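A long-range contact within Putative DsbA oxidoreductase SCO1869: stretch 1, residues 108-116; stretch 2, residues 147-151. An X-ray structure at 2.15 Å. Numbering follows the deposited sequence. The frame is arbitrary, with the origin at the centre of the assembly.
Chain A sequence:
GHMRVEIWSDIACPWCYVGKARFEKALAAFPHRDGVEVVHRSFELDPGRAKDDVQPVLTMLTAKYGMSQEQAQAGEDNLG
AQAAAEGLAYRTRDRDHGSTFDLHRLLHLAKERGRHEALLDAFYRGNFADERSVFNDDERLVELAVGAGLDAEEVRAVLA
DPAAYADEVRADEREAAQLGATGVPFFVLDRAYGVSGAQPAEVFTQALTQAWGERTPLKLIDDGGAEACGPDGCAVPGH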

# COMPACT_ATOMS: atom_id res chain seq x y z
N HIS A 108 -2.72 -11.71 2.85
CA HIS A 108 -3.13 -10.41 3.35
C HIS A 108 -2.76 -10.22 4.82
O HIS A 108 -2.31 -9.17 5.18
N LEU A 109 -2.91 -11.23 5.66
CA LEU A 109 -2.22 -11.22 6.97
C LEU A 109 -0.75 -10.80 6.86
O LEU A 109 -0.31 -9.79 7.46
N ALA A 110 0.02 -11.54 6.06
CA ALA A 110 1.40 -11.16 5.72
C ALA A 110 1.57 -9.72 5.21
O ALA A 110 2.52 -9.04 5.59
N LYS A 111 0.69 -9.24 4.33
CA LYS A 111 0.90 -7.92 3.70
C LYS A 111 0.84 -6.87 4.81
O LYS A 111 1.56 -5.82 4.79
N GLU A 112 0.01 -7.20 5.80
CA GLU A 112 -0.20 -6.41 6.99
C GLU A 112 0.63 -6.91 8.18
O GLU A 112 0.31 -6.65 9.34
N ARG A 113 1.71 -7.62 7.89
CA ARG A 113 2.78 -7.79 8.85
C ARG A 113 4.09 -7.49 8.14
O ARG A 113 5.14 -7.95 8.58
N GLY A 114 4.03 -6.74 7.04
CA GLY A 114 5.19 -6.41 6.21
C GLY A 114 5.97 -7.61 5.65
O GLY A 114 7.14 -7.47 5.25
N ARG A 115 5.34 -8.79 5.64
CA ARG A 115 6.01 -10.02 5.23
C ARG A 115 5.42 -10.58 3.94
O ARG A 115 5.52 -11.78 3.68
N HIS A 116 4.81 -9.72 3.13
CA HIS A 116 4.05 -10.19 1.98
C HIS A 116 4.92 -11.06 1.02
O HIS A 116 4.55 -12.20 0.71
N GLY A 147 7.45 -20.19 8.99
CA GLY A 147 8.78 -20.16 8.40
C GLY A 147 9.08 -18.82 7.75
O GLY A 147 10.24 -18.39 7.71
N ALA A 148 8.02 -18.15 7.30
CA ALA A 148 8.10 -16.84 6.66
C ALA A 148 8.16 -15.63 7.64
O ALA A 148 8.17 -14.47 7.20
N GLY A 149 8.24 -15.90 8.94
CA GLY A 149 8.26 -14.84 9.93
C GLY A 149 6.95 -14.56 10.66
O GLY A 149 6.94 -13.81 11.64
N LEU A 150 5.84 -15.14 10.21
CA LEU A 150 4.55 -14.84 10.82
C LEU A 150 4.35 -15.58 12.15
O LEU A 150 5.01 -16.58 12.40
N ASP A 151 3.45 -15.08 12.99
CA ASP A 151 3.09 -15.73 14.27
C ASP A 151 2.01 -16.81 14.08
O ASP A 151 1.09 -16.62 13.31

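What do the first residues of stretch 2 offer to the contact? Gly147 lies out of reach of stretch 1. Ala148 points its CB sideways and contributes mainly through its backbone: Ala148 O lies 3.4 Å from Arg115 CD, so the aliphatic part of that long side chain rests against the peptide.

Why is Gly149 a glycine? A helix ends here in a Schellman motif, and Gly149 takes a positive phi of 101°, at which a CB would be jammed against the preceding carbonyl. A CB on Gly149 would also point toward stretch 1 and fall 2.3 Å from Arg115 NE, a clash. Without one, the guanidinium can lie with one face over the CA of Gly149. Arg115 NH2 also donates a weak hydrogen bond to Gly149 O, at 2.9 Å but with an angle of only 117°. The CA-to-CB bond of Arg115 points toward stretch 2; chi1 is m, and chi2 and chi3 lie between wells.

How does Leu150 fill the apolar part of the contact? Its CB points sideways, but chi1 m and chi2 p bring the end of the side chain nearer to stretch 1, and it is the residue most covered here. Leu150 CD2 lies 3.8 Å from Leu109 CG and 4.2 Å from Ala110 CB. Leu109 points toward stretch 2 with chi1 t and chi2 p. Leu150 CD1 lies 3.7 Å from Arg115 CB. Leu150 thus bridges Leu109 and Ala110, in the helix, and Arg115. Arg115 N bonds to Ala110 O at 2.8 Å.

Does Asp151 continue the packing? Its CB points sideways and its side chain stays well clear of stretch 1. With chi1 t, it instead caps the start of the next helix, binding a backbone N just past the stretch.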

# COMPACT_ATOMS: atom_id res chain seq x y z
CB HIS A 108 -4.62 -10.15 3.07
CG HIS A 108 -4.86 -9.68 1.67
ND1 HIS A 108 -4.98 -8.35 1.34
CD2 HIS A 108 -4.91 -10.36 0.50
CE1 HIS A 108 -5.14 -8.23 0.03
NE2 HIS A 108 -5.10 -9.45 -0.50
CB LEU A 109 -2.35 -12.56 7.69
CG LEU A 109 -1.54 -12.74 8.99
CD1 LEU A 109 -1.77 -11.57 10.00
CD2 LEU A 109 -1.90 -14.05 9.63
CB ALA A 110 2.01 -12.17 4.69
CB LYS A 111 -0.17 -7.67 2.64
CG LYS A 111 -0.20 -6.25 2.04
CD LYS A 111 -1.58 -5.92 1.46
CE LYS A 111 -1.43 -5.23 0.11
NZ LYS A 111 -2.59 -4.35 -0.24
CB GLU A 112 -1.68 -6.41 7.33
CG GLU A 112 -2.12 -5.19 7.97
CD GLU A 112 -3.20 -5.47 8.98
OE1 GLU A 112 -4.29 -5.87 8.53
OE2 GLU A 112 -2.93 -5.30 10.20
CB ARG A 113 2.83 -9.21 9.42
CG ARG A 113 1.71 -9.59 10.32
CD ARG A 113 1.73 -8.81 11.67
NE ARG A 113 0.51 -9.11 12.37
CZ ARG A 113 -0.60 -8.38 12.30
NH1 ARG A 113 -0.64 -7.26 11.58
NH2 ARG A 113 -1.68 -8.78 12.95
CB ARG A 115 5.97 -11.08 6.35
CG ARG A 115 6.54 -10.60 7.73
CD ARG A 115 7.91 -11.18 8.16
NE ARG A 115 7.94 -11.41 9.63
CZ ARG A 115 9.02 -11.43 10.43
NH1 ARG A 115 10.26 -11.23 9.97
NH2 ARG A 115 8.86 -11.64 11.74
CB HIS A 116 3.37 -9.04 1.24
CG HIS A 116 2.26 -9.48 0.33
ND1 HIS A 116 1.28 -8.62 -0.13
CD2 HIS A 116 1.98 -10.69 -0.23
CE1 HIS A 116 0.43 -9.28 -0.89
NE2 HIS A 116 0.84 -10.53 -0.99
CB ALA A 148 6.92 -16.67 5.65
CB LEU A 150 3.41 -15.13 9.86
CG LEU A 150 3.12 -14.06 8.82
CD1 LEU A 150 4.16 -14.05 7.72
CD2 LEU A 150 1.80 -14.38 8.20
CB ASP A 151 2.60 -14.69 15.31
CG ASP A 151 1.93 -15.34 16.54
OD1 ASP A 151 2.63 -15.61 17.53
OD2 ASP A 151 0.72 -15.62 16.51